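Galacto-N-biose/lacto-N-biose I transporter substrate-binding protein (Bifidobacterium longum, PDB 2Z8E) binds the disaccharide galacto-N-biose, and probably lacto-N-biose as well, and is thought to deliver these sugars to its ABC transporter for uptake. Local coordinates at residues Y20-P25 and A51-G56; S172-E177 and I245-A250; A250-P255 and G285-S290. One frame throughout, in Å; residues are numbered along the deposited sequence.

Interaction 1. Residues Y20-P25 and A51-G56; sequences YMHRLP and ATKFDG. With NGA (2-acetamido-2-deoxy-beta-D-galactopyranose), chain C; GAL (beta-D-galactopyranose), chain B.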
loop_
_atom_site.group_PDB
_atom_site.type_symbol
_atom_site.label_atom_id
_atom_site.label_comp_id
_atom_site.label_asym_id
_atom_site.label_seq_id
_atom_site.Cartn_x
_atom_site.Cartn_y
_atom_site.Cartn_z
ATOM N N TYR A 20 -10.469 15.745 -9.623
ATOM C CA TYR A 20 -9.845 14.471 -9.238
ATOM C C TYR A 20 -8.737 14.779 -8.225
ATOM O O TYR A 20 -7.730 15.387 -8.563
ATOM C CB TYR A 20 -9.304 13.737 -10.491
ATOM C CG TYR A 20 -8.360 12.527 -10.249
ATOM C CD1 TYR A 20 -8.491 11.715 -9.128
ATOM C CD2 TYR A 20 -7.364 12.196 -11.180
ATOM C CE1 TYR A 20 -7.612 10.594 -8.901
ATOM C CE2 TYR A 20 -6.473 11.086 -10.973
ATOM C CZ TYR A 20 -6.616 10.298 -9.822
ATOM O OH TYR A 20 -5.770 9.218 -9.591
ATOM N N MET A 21 -8.946 14.388 -6.978
ATOM C CA MET A 21 -7.901 14.524 -5.946
ATOM C C MET A 21 -7.178 13.176 -5.767
ATOM O O MET A 21 -7.804 12.165 -5.511
ATOM C CB MET A 21 -8.508 14.954 -4.603
ATOM C CG MET A 21 -7.468 15.549 -3.620
ATOM S SD MET A 21 -7.969 15.593 -1.887
ATOM C CE MET A 21 -9.537 16.454 -1.970
ATOM N N HIS A 22 -5.863 13.194 -5.880
ATOM C CA HIS A 22 -5.073 11.975 -5.769
ATOM C C HIS A 22 -3.944 12.162 -4.747
ATOM O O HIS A 22 -3.686 13.298 -4.279
ATOM C CB HIS A 22 -4.478 11.647 -7.127
ATOM C CG HIS A 22 -3.452 12.625 -7.564
ATOM N ND1 HIS A 22 -2.120 12.482 -7.247
ATOM C CD2 HIS A 22 -3.565 13.808 -8.215
ATOM C CE1 HIS A 22 -1.446 13.516 -7.724
ATOM N NE2 HIS A 22 -2.298 14.327 -8.329
ATOM N N ARG A 23 -3.245 11.073 -4.417
ATOM C CA ARG A 23 -2.079 11.173 -3.534
ATOM C C ARG A 23 -0.931 10.377 -4.135
ATOM O O ARG A 23 -0.162 9.667 -3.461
ATOM C CB ARG A 23 -2.427 10.826 -2.065
ATOM C CG ARG A 23 -3.147 9.484 -1.772
ATOM C CD ARG A 23 -3.470 9.397 -0.272
ATOM N NE ARG A 23 -4.273 8.241 0.162
ATOM C CZ ARG A 23 -3.807 6.999 0.322
ATOM N NH1 ARG A 23 -2.554 6.692 0.040
ATOM N NH2 ARG A 23 -4.618 6.059 0.744
ATOM N N LEU A 24 -0.821 10.502 -5.449
ATOM C CA LEU A 24 0.270 9.881 -6.167
ATOM C C LEU A 24 1.527 10.720 -6.018
ATOM O O LEU A 24 1.421 11.951 -5.898
ATOM C CB LEU A 24 -0.122 9.666 -7.626
ATOM C CG LEU A 24 -1.325 8.702 -7.853
ATOM C CD1 LEU A 24 -1.472 8.514 -9.352
ATOM C CD2 LEU A 24 -1.138 7.364 -7.173
ATOM N N PRO A 25 2.712 10.067 -5.983
ATOM C CA PRO A 25 3.935 10.805 -5.607
ATOM C C PRO A 25 4.270 12.044 -6.465
ATOM O O PRO A 25 4.645 13.064 -5.904
ATOM C CB PRO A 25 5.062 9.777 -5.765
ATOM C CG PRO A 25 4.429 8.608 -6.551
ATOM C CD PRO A 25 2.980 8.632 -6.194
ATOM N N ALA A 51 -7.003 17.840 -11.885
ATOM C CA ALA A 51 -6.398 16.923 -10.908
ATOM C C ALA A 51 -5.538 17.683 -9.917
ATOM O O ALA A 51 -4.749 18.535 -10.323
ATOM C CB ALA A 51 -5.551 15.873 -11.608
ATOM N N THR A 52 -5.683 17.359 -8.629
ATOM C CA THR A 52 -4.833 17.943 -7.575
ATOM C C THR A 52 -4.280 16.891 -6.590
ATOM O O THR A 52 -5.004 15.996 -6.166
ATOM C CB THR A 52 -5.586 19.009 -6.739
ATOM O OG1 THR A 52 -6.724 18.394 -6.120
ATOM C CG2 THR A 52 -6.057 20.167 -7.615
ATOM N N LYS A 53 -3.022 17.067 -6.179
ATOM C CA LYS A 53 -2.379 16.166 -5.205
ATOM C C LYS A 53 -2.642 16.640 -3.794
ATOM O O LYS A 53 -2.305 17.796 -3.461
ATOM C CB LYS A 53 -0.866 16.132 -5.465
ATOM C CG LYS A 53 -0.073 15.360 -4.421
ATOM C CD LYS A 53 1.333 15.187 -4.917
ATOM C CE LYS A 53 2.228 14.508 -3.841
ATOM N NZ LYS A 53 1.530 13.302 -3.279
ATOM N N PHE A 54 -3.246 15.775 -2.962
ATOM C CA PHE A 54 -3.427 16.057 -1.525
ATOM C C PHE A 54 -2.106 16.568 -0.870
ATOM O O PHE A 54 -1.042 15.976 -1.071
ATOM C CB PHE A 54 -3.961 14.815 -0.822
ATOM C CG PHE A 54 -4.161 14.975 0.659
ATOM C CD1 PHE A 54 -5.154 15.833 1.171
ATOM C CD2 PHE A 54 -3.375 14.247 1.555
ATOM C CE1 PHE A 54 -5.356 15.963 2.540
ATOM C CE2 PHE A 54 -3.569 14.369 2.927
ATOM C CZ PHE A 54 -4.559 15.235 3.423
ATOM N N ASP A 55 -2.176 17.712 -0.170
ATOM C CA ASP A 55 -1.024 18.279 0.558
ATOM C C ASP A 55 -1.097 17.816 2.021
ATOM O O ASP A 55 -1.885 18.314 2.835
ATOM C CB ASP A 55 -0.970 19.831 0.440
ATOM C CG ASP A 55 0.413 20.452 0.872
ATOM O OD1 ASP A 55 1.371 19.736 1.280
ATOM O OD2 ASP A 55 0.540 21.712 0.803
ATOM N N GLY A 56 -0.281 16.826 2.343
ATOM C CA GLY A 56 -0.310 16.251 3.658
ATOM C C GLY A 56 0.067 14.792 3.635
ATOM O O GLY A 56 0.505 14.269 2.602
HETATM C C1 NGA C . 1.976 5.337 3.108
HETATM C C2 NGA C . 0.732 5.128 2.188
HETATM C C3 NGA C . 1.194 5.142 0.734
HETATM C C4 NGA C . 2.127 6.338 0.398
HETATM C C5 NGA C . 3.248 6.486 1.436
HETATM C C6 NGA C . 4.070 7.738 1.201
HETATM C C7 NGA C . -1.262 3.766 2.565
HETATM C C8 NGA C . -1.791 2.407 2.904
HETATM N N2 NGA C . 0.068 3.850 2.509
HETATM O O1 NGA C . 1.484 5.540 4.397
HETATM O O3 NGA C . 0.061 5.050 -0.156
HETATM O O4 NGA C . 1.339 7.551 0.253
HETATM O O5 NGA C . 2.674 6.515 2.747
HETATM O O6 NGA C . 4.848 7.635 -0.023
HETATM O O7 NGA C . -2.004 4.737 2.357
HETATM C C1 GAL B . 0.384 4.318 -1.352
HETATM C C2 GAL B . -0.882 3.636 -1.876
HETATM C C3 GAL B . -0.603 3.037 -3.251
HETATM C C4 GAL B . 0.008 4.078 -4.203
HETATM C C5 GAL B . 1.282 4.688 -3.564
HETATM C C6 GAL B . 1.746 5.919 -4.334
HETATM O O2 GAL B . -1.375 2.680 -0.965
HETATM O O3 GAL B . -1.839 2.546 -3.695
HETATM O O4 GAL B . -0.974 5.116 -4.382
HETATM O O5 GAL B . 0.858 5.215 -2.317
HETATM O O6 GAL B . 3.140 6.135 -4.171
HETATM O O HOH W 1 -1.853 16.660 -9.790
HETATM O O HOH W 2 2.126 10.451 -2.247
#

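Interaction 2. Residues S172-E177 and I245-A250; sequences SYQPDE and IGTVAA. With NGA (2-acetamido-2-deoxy-beta-D-galactopyranose), chain C.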
loop_
_atom_site.group_PDB
_atom_site.type_symbol
_atom_site.label_atom_id
_atom_site.label_comp_id
_atom_site.label_asym_id
_atom_site.label_seq_id
_atom_site.Cartn_x
_atom_site.Cartn_y
_atom_site.Cartn_z
ATOM N N SER A 172 14.444 -3.483 8.152
ATOM C CA SER A 172 14.042 -2.291 8.900
ATOM C C SER A 172 12.753 -2.598 9.624
ATOM O O SER A 172 11.931 -3.358 9.114
ATOM C CB SER A 172 13.815 -1.081 7.986
ATOM O OG SER A 172 12.736 -1.290 7.068
ATOM N N TYR A 173 12.606 -2.014 10.811
ATOM C CA TYR A 173 11.373 -1.976 11.553
ATOM C C TYR A 173 10.857 -0.544 11.404
ATOM O O TYR A 173 11.543 0.412 11.767
ATOM C CB TYR A 173 11.660 -2.232 13.020
ATOM C CG TYR A 173 10.495 -2.219 13.965
ATOM C CD1 TYR A 173 9.559 -3.261 13.954
ATOM C CD2 TYR A 173 10.341 -1.194 14.915
ATOM C CE1 TYR A 173 8.474 -3.283 14.848
ATOM C CE2 TYR A 173 9.305 -1.233 15.835
ATOM C CZ TYR A 173 8.367 -2.272 15.804
ATOM O OH TYR A 173 7.307 -2.305 16.728
ATOM N N GLN A 174 9.644 -0.424 10.883
ATOM C CA GLN A 174 9.090 0.861 10.512
ATOM C C GLN A 174 7.873 1.107 11.367
ATOM O O GLN A 174 6.763 0.668 11.027
ATOM C CB GLN A 174 8.704 0.823 9.043
ATOM C CG GLN A 174 9.893 0.614 8.131
ATOM C CD GLN A 174 9.490 0.461 6.701
ATOM O OE1 GLN A 174 8.440 0.953 6.278
ATOM N NE2 GLN A 174 10.347 -0.160 5.934
ATOM N N PRO A 175 8.072 1.790 12.516
ATOM C CA PRO A 175 6.957 1.926 13.423
ATOM C C PRO A 175 5.856 2.815 12.890
ATOM O O PRO A 175 4.698 2.625 13.277
ATOM C CB PRO A 175 7.596 2.523 14.691
ATOM C CG PRO A 175 8.854 3.210 14.217
ATOM C CD PRO A 175 9.321 2.391 13.045
ATOM N N ASP A 176 6.194 3.785 12.038
ATOM C CA ASP A 176 5.155 4.673 11.470
ATOM C C ASP A 176 4.316 3.979 10.330
ATOM O O ASP A 176 3.347 4.564 9.790
ATOM C CB ASP A 176 5.789 5.931 10.937
ATOM C CG ASP A 176 6.853 5.644 9.934
ATOM O OD1 ASP A 176 7.329 4.484 9.910
ATOM O OD2 ASP A 176 7.221 6.572 9.170
ATOM N N GLU A 177 4.734 2.762 9.948
ATOM C CA GLU A 177 4.044 1.982 8.913
ATOM C C GLU A 177 3.523 0.653 9.435
ATOM O O GLU A 177 3.071 -0.180 8.639
ATOM C CB GLU A 177 4.973 1.738 7.696
ATOM C CG GLU A 177 5.103 2.978 6.744
ATOM C CD GLU A 177 3.785 3.320 6.056
ATOM O OE1 GLU A 177 3.066 2.370 5.656
ATOM O OE2 GLU A 177 3.460 4.529 5.905
ATOM N N ILE A 245 20.773 -2.387 3.867
ATOM C CA ILE A 245 21.069 -3.165 2.653
ATOM C C ILE A 245 19.949 -4.230 2.377
ATOM O O ILE A 245 20.026 -4.976 1.420
ATOM C CB ILE A 245 22.462 -3.820 2.726
ATOM C CG1 ILE A 245 22.564 -4.814 3.904
ATOM C CG2 ILE A 245 23.566 -2.722 2.811
ATOM C CD1 ILE A 245 23.652 -5.889 3.686
ATOM N N GLY A 246 18.912 -4.250 3.200
ATOM C CA GLY A 246 17.774 -5.134 2.951
ATOM C C GLY A 246 16.563 -4.668 3.719
ATOM O O GLY A 246 16.682 -4.186 4.836
ATOM N N THR A 247 15.377 -4.811 3.128
ATOM C CA THR A 247 14.135 -4.499 3.856
ATOM C C THR A 247 12.897 -5.044 3.091
ATOM O O THR A 247 12.912 -5.187 1.850
ATOM C CB THR A 247 13.965 -2.957 4.173
ATOM O OG1 THR A 247 12.758 -2.743 4.880
ATOM C CG2 THR A 247 13.890 -2.118 2.920
ATOM N N VAL A 248 11.860 -5.369 3.851
ATOM C CA VAL A 248 10.537 -5.537 3.310
ATOM C C VAL A 248 10.123 -4.160 2.724
ATOM O O VAL A 248 10.499 -3.091 3.253
ATOM C CB VAL A 248 9.526 -5.917 4.431
ATOM C CG1 VAL A 248 8.101 -5.875 3.940
ATOM C CG2 VAL A 248 9.880 -7.317 5.092
ATOM N N ALA A 249 9.377 -4.201 1.619
ATOM C CA ALA A 249 8.839 -3.003 1.030
ATOM C C ALA A 249 7.587 -3.363 0.298
ATOM O O ALA A 249 7.482 -4.454 -0.293
ATOM C CB ALA A 249 9.885 -2.320 0.038
ATOM N N ALA A 250 6.642 -2.440 0.292
ATOM C CA ALA A 250 5.516 -2.568 -0.637
ATOM C C ALA A 250 6.050 -2.349 -2.062
ATOM O O ALA A 250 6.999 -1.570 -2.270
ATOM C CB ALA A 250 4.436 -1.552 -0.299
HETATM C C1 NGA C . 1.976 5.337 3.108
HETATM C C2 NGA C . 0.732 5.128 2.188
HETATM C C3 NGA C . 1.194 5.142 0.734
HETATM C C4 NGA C . 2.127 6.338 0.398
HETATM C C5 NGA C . 3.248 6.486 1.436
HETATM C C6 NGA C . 4.070 7.738 1.201
HETATM C C7 NGA C . -1.262 3.766 2.565
HETATM C C8 NGA C . -1.791 2.407 2.904
HETATM N N2 NGA C . 0.068 3.850 2.509
HETATM O O1 NGA C . 1.484 5.540 4.397
HETATM O O3 NGA C . 0.061 5.050 -0.156
HETATM O O4 NGA C . 1.339 7.551 0.253
HETATM O O5 NGA C . 2.674 6.515 2.747
HETATM O O6 NGA C . 4.848 7.635 -0.023
HETATM O O7 NGA C . -2.004 4.737 2.357
HETATM O O HOH W 3 10.453 -0.272 3.073
#

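Interaction 3. Residues A250-P255 and G285-S290; sequences AAWEAP and GPDGGS. With GAL (beta-D-galactopyranose), chain B; NGA (2-acetamido-2-deoxy-beta-D-galactopyranose), chain C.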
loop_
_atom_site.group_PDB
_atom_site.type_symbol
_atom_site.label_atom_id
_atom_site.label_comp_id
_atom_site.label_asym_id
_atom_site.label_seq_id
_atom_site.Cartn_x
_atom_site.Cartn_y
_atom_site.Cartn_z
ATOM N N ALA A 250 6.642 -2.440 0.292
ATOM C CA ALA A 250 5.516 -2.568 -0.637
ATOM C C ALA A 250 6.050 -2.349 -2.062
ATOM O O ALA A 250 6.999 -1.570 -2.270
ATOM C CB ALA A 250 4.436 -1.552 -0.299
ATOM N N ALA A 251 5.449 -3.004 -3.066
ATOM C CA ALA A 251 5.988 -2.925 -4.435
ATOM C C ALA A 251 6.027 -1.497 -4.982
ATOM O O ALA A 251 6.967 -1.189 -5.723
ATOM C CB ALA A 251 5.231 -3.845 -5.406
ATOM N N TRP A 252 5.017 -0.674 -4.626
ATOM C CA TRP A 252 4.887 0.734 -5.102
ATOM C C TRP A 252 6.036 1.631 -4.537
ATOM O O TRP A 252 6.230 2.784 -4.976
ATOM C CB TRP A 252 3.482 1.351 -4.835
ATOM C CG TRP A 252 2.932 1.114 -3.453
ATOM C CD1 TRP A 252 1.971 0.185 -3.079
ATOM C CD2 TRP A 252 3.329 1.779 -2.244
ATOM N NE1 TRP A 252 1.747 0.254 -1.718
ATOM C CE2 TRP A 252 2.584 1.208 -1.186
ATOM C CE3 TRP A 252 4.270 2.810 -1.951
ATOM C CZ2 TRP A 252 2.740 1.621 0.130
ATOM C CZ3 TRP A 252 4.417 3.221 -0.630
ATOM C CH2 TRP A 252 3.670 2.619 0.386
ATOM N N GLU A 253 6.788 1.092 -3.571
ATOM C CA GLU A 253 7.951 1.816 -3.005
ATOM C C GLU A 253 9.117 1.946 -3.960
ATOM O O GLU A 253 9.983 2.797 -3.732
ATOM C CB GLU A 253 8.462 1.151 -1.705
ATOM C CG GLU A 253 7.490 1.312 -0.534
ATOM C CD GLU A 253 8.124 0.890 0.799
ATOM O OE1 GLU A 253 9.238 1.382 1.096
ATOM O OE2 GLU A 253 7.505 0.067 1.533
ATOM N N ALA A 254 9.160 1.167 -5.044
ATOM C CA ALA A 254 10.401 1.138 -5.860
ATOM C C ALA A 254 11.005 2.527 -6.250
ATOM O O ALA A 254 12.155 2.787 -5.915
ATOM C CB ALA A 254 10.300 0.205 -7.052
ATOM N N PRO A 255 10.252 3.399 -6.955
ATOM C CA PRO A 255 10.858 4.722 -7.329
ATOM C C PRO A 255 11.153 5.647 -6.135
ATOM O O PRO A 255 12.154 6.374 -6.164
ATOM C CB PRO A 255 9.805 5.330 -8.288
ATOM C CG PRO A 255 8.500 4.777 -7.811
ATOM C CD PRO A 255 8.870 3.288 -7.455
ATOM N N GLY A 285 1.302 -10.386 1.519
ATOM C CA GLY A 285 0.100 -9.705 1.954
ATOM C C GLY A 285 0.059 -8.311 1.346
ATOM O O GLY A 285 1.048 -7.829 0.777
ATOM N N PRO A 286 -1.106 -7.668 1.427
ATOM C CA PRO A 286 -1.246 -6.307 0.952
ATOM C C PRO A 286 -0.777 -5.218 1.936
ATOM O O PRO A 286 -1.013 -5.294 3.146
ATOM C CB PRO A 286 -2.756 -6.176 0.702
ATOM C CG PRO A 286 -3.397 -7.121 1.729
ATOM C CD PRO A 286 -2.385 -8.257 1.905
ATOM N N ASP A 287 -0.139 -4.208 1.368
ATOM C CA ASP A 287 0.249 -2.998 2.047
ATOM C C ASP A 287 -0.146 -1.852 1.077
ATOM O O ASP A 287 0.521 -1.595 0.060
ATOM C CB ASP A 287 1.748 -3.072 2.311
ATOM C CG ASP A 287 2.305 -1.815 2.926
ATOM O OD1 ASP A 287 1.539 -0.817 3.065
ATOM O OD2 ASP A 287 3.528 -1.821 3.248
ATOM N N GLY A 288 -1.254 -1.187 1.358
ATOM C CA GLY A 288 -1.686 -0.134 0.464
ATOM C C GLY A 288 -2.306 -0.784 -0.790
ATOM O O GLY A 288 -2.733 -1.950 -0.728
ATOM N N GLY A 289 -2.305 -0.049 -1.910
ATOM C CA GLY A 289 -3.128 -0.396 -3.087
ATOM C C GLY A 289 -4.421 0.382 -2.967
ATOM O O GLY A 289 -5.068 0.365 -1.910
ATOM N N SER A 290 -4.808 1.087 -4.032
ATOM C CA SER A 290 -5.916 2.009 -3.926
ATOM C C SER A 290 -6.884 1.898 -5.097
ATOM O O SER A 290 -6.545 1.399 -6.169
ATOM C CB SER A 290 -5.434 3.462 -3.822
ATOM O OG SER A 290 -4.308 3.630 -2.966
HETATM C C1 GAL B . 0.384 4.318 -1.352
HETATM C C2 GAL B . -0.882 3.636 -1.876
HETATM C C3 GAL B . -0.603 3.037 -3.251
HETATM C C4 GAL B . 0.008 4.078 -4.203
HETATM C C5 GAL B . 1.282 4.688 -3.564
HETATM C C6 GAL B . 1.746 5.919 -4.334
HETATM O O2 GAL B . -1.375 2.680 -0.965
HETATM O O3 GAL B . -1.839 2.546 -3.695
HETATM O O4 GAL B . -0.974 5.116 -4.382
HETATM O O5 GAL B . 0.858 5.215 -2.317
HETATM O O6 GAL B . 3.140 6.135 -4.171
HETATM C C1 NGA C . 1.976 5.337 3.108
HETATM C C2 NGA C . 0.732 5.128 2.188
HETATM C C3 NGA C . 1.194 5.142 0.734
HETATM C C4 NGA C . 2.127 6.338 0.398
HETATM C C5 NGA C . 3.248 6.486 1.436
HETATM C C6 NGA C . 4.070 7.738 1.201
HETATM C C7 NGA C . -1.262 3.766 2.565
HETATM C C8 NGA C . -1.791 2.407 2.904
HETATM N N2 NGA C . 0.068 3.850 2.509
HETATM O O1 NGA C . 1.484 5.540 4.397
HETATM O O3 NGA C . 0.061 5.050 -0.156
HETATM O O4 NGA C . 1.339 7.551 0.253
HETATM O O5 NGA C . 2.674 6.515 2.747
HETATM O O6 NGA C . 4.848 7.635 -0.023
HETATM O O7 NGA C . -2.004 4.737 2.357
#

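Interaction 1. Residues Y20-P25 and A51-G56
The H22 imidazole lies with one face over the backbone of K53, whose CA is 3.8 Å from the ring centroid and 21° off the ring normal, a CH-pi contact displaced toward the rim. With chi1 at 68°, CG of H22 sits between its own backbone N and carbonyl carbon, folding the ring against the neighbouring strand and leaving H22 ND1 to accept, in the ring plane, a hydrogen bond from L24 N at 3.0 Å. That bond fixes the rotation of the ring and ties it to the turn that follows the strand. NE2, at another edge, meets a water that also makes a weak bond to A51 O. The K53 chain crosses the imidazole at about a right angle, runs extended from CB to CE and bends at its last torsion, so that K53 NZ reaches L24 O at 2.9 Å from above the carbonyl plane. A second water, accepting from NZ and donating to R23 O, adds another link to the same turn. The two strands themselves run parallel: T52 N bonds to Y20 O (2.8 Å), H22 N to T52 O (2.9 Å) and F54 N to H22 O (2.8 Å). On the face carrying M21 and T52, M21 SD meets F54 CD1 obliquely at 4.2 Å, a Met-aromatic contact. The turn beyond H22 carries R23 to the sugar. R23 NH1 makes weak bonds to O3 and O7 of NGA, while R23 NH2 forms a salt bridge with E84, and CD of P25 approaches O6 of GAL to 3.2 Å. Strands 16-22 and 47-53, joined through helix 33-43, form a beta-alpha-beta unit in which the loop after strand 16-22 reaches the ligand, as in the periplasmic-binding-protein fold.

Interaction 2. Residues S172-E177 and I245-A250
The flat carboxamide of Q174 faces T247, its NE2 coming within 3.7 Å of T247 OG1 as the two side chains cross at about a right angle. In the amide plane lies S172 OG, to which Q174 NE2 donates at 2.9 Å with a straight N-H...O angle of 179°; NE2 also donates to a water, and the Q174 side chain touches F235 and M181. The contact sets the loop that follows helix 153-165 against strand 246-250, which pairs antiparallel with strand 121-137 in the mixed sheet of this solute-binding fold. Donors and acceptors run one way through the polar cluster. S172 OG gives its proton to T247 OG1 at 2.6 Å, and T247 OG1 in turn donates to V248 O. The T247 hydroxyl faces the loop because OG1 is anti to the backbone N, with chi1 at -180°. With an alanine here in place of S172, the Q174 amide is likely to lose its in-plane acceptor and T247 OG1 its donor. The N-H of S172 is itself buried and has no partner. Farther along the loop, OE2 of E177 accepts a hydrogen bond from O1 of NGA at 2.7 Å and is also bonded by W231 NE1. The water on Q174 NE2 donates to V248 O at 2.8 Å, so that this carbonyl receives both the water and T247 OG1.

Interaction 3. Residues A250-P255 and G285-S290
A chi1 of 46° places CG of W252 between its backbone N and carbonyl carbon and brings the indole up to D287, whose own CG, anti to the backbone N (chi1 176°), turns its carboxylate toward A250 CB, 3.7 Å from OD2. At the edge of the indole, W252 NE1 donates to D287 O at 2.8 Å, close to the ring plane, and this bond, with A250 CB and the sugar on the two faces, limits how the ring can turn. A250 CB covers one face, near the rim. On the opposite face lies the disaccharide, with GAL C1 3.7 Å above the ring plane and over its centre, and NGA C3 3.6 Å from W252 CH2. G288 leaves room for both: a CB there would clash with W252 NE1 and with GAL O2. G289 N donates to GAL O2 at 3.0 Å and more weakly to GAL O3, while S290 OG, also bonded to Q79, lies 2.8 Å from GAL O3. E253 OE2 receives the N-H of A250, and OE1 forms a salt bridge with R230. An aromatic platform under the sugar, with polar groups at the sugar's rim, is characteristic of carbohydrate-binding sites.

The three contacts are largely buried. The centre of interaction 3 is about 4 Å from that of the chain and the centre of interaction 1 about 16 Å; interaction 1 also includes the exposed T52 and K53. Interactions 1 and 2 reach the same mixed sheet: one joins two parallel strands through backbone bonds, with links added by a histidine and a lysine, the other holds a loop to a strand by hydroxyls, an amide and a water. Interactions 2 and 3 share A250, where strand 246-250 leads toward helix 254-261. In interaction 3 an indole combines one edge hydrogen bond with a face that meets the ligand. All three touch NGA, interactions 1 and 3 also GAL.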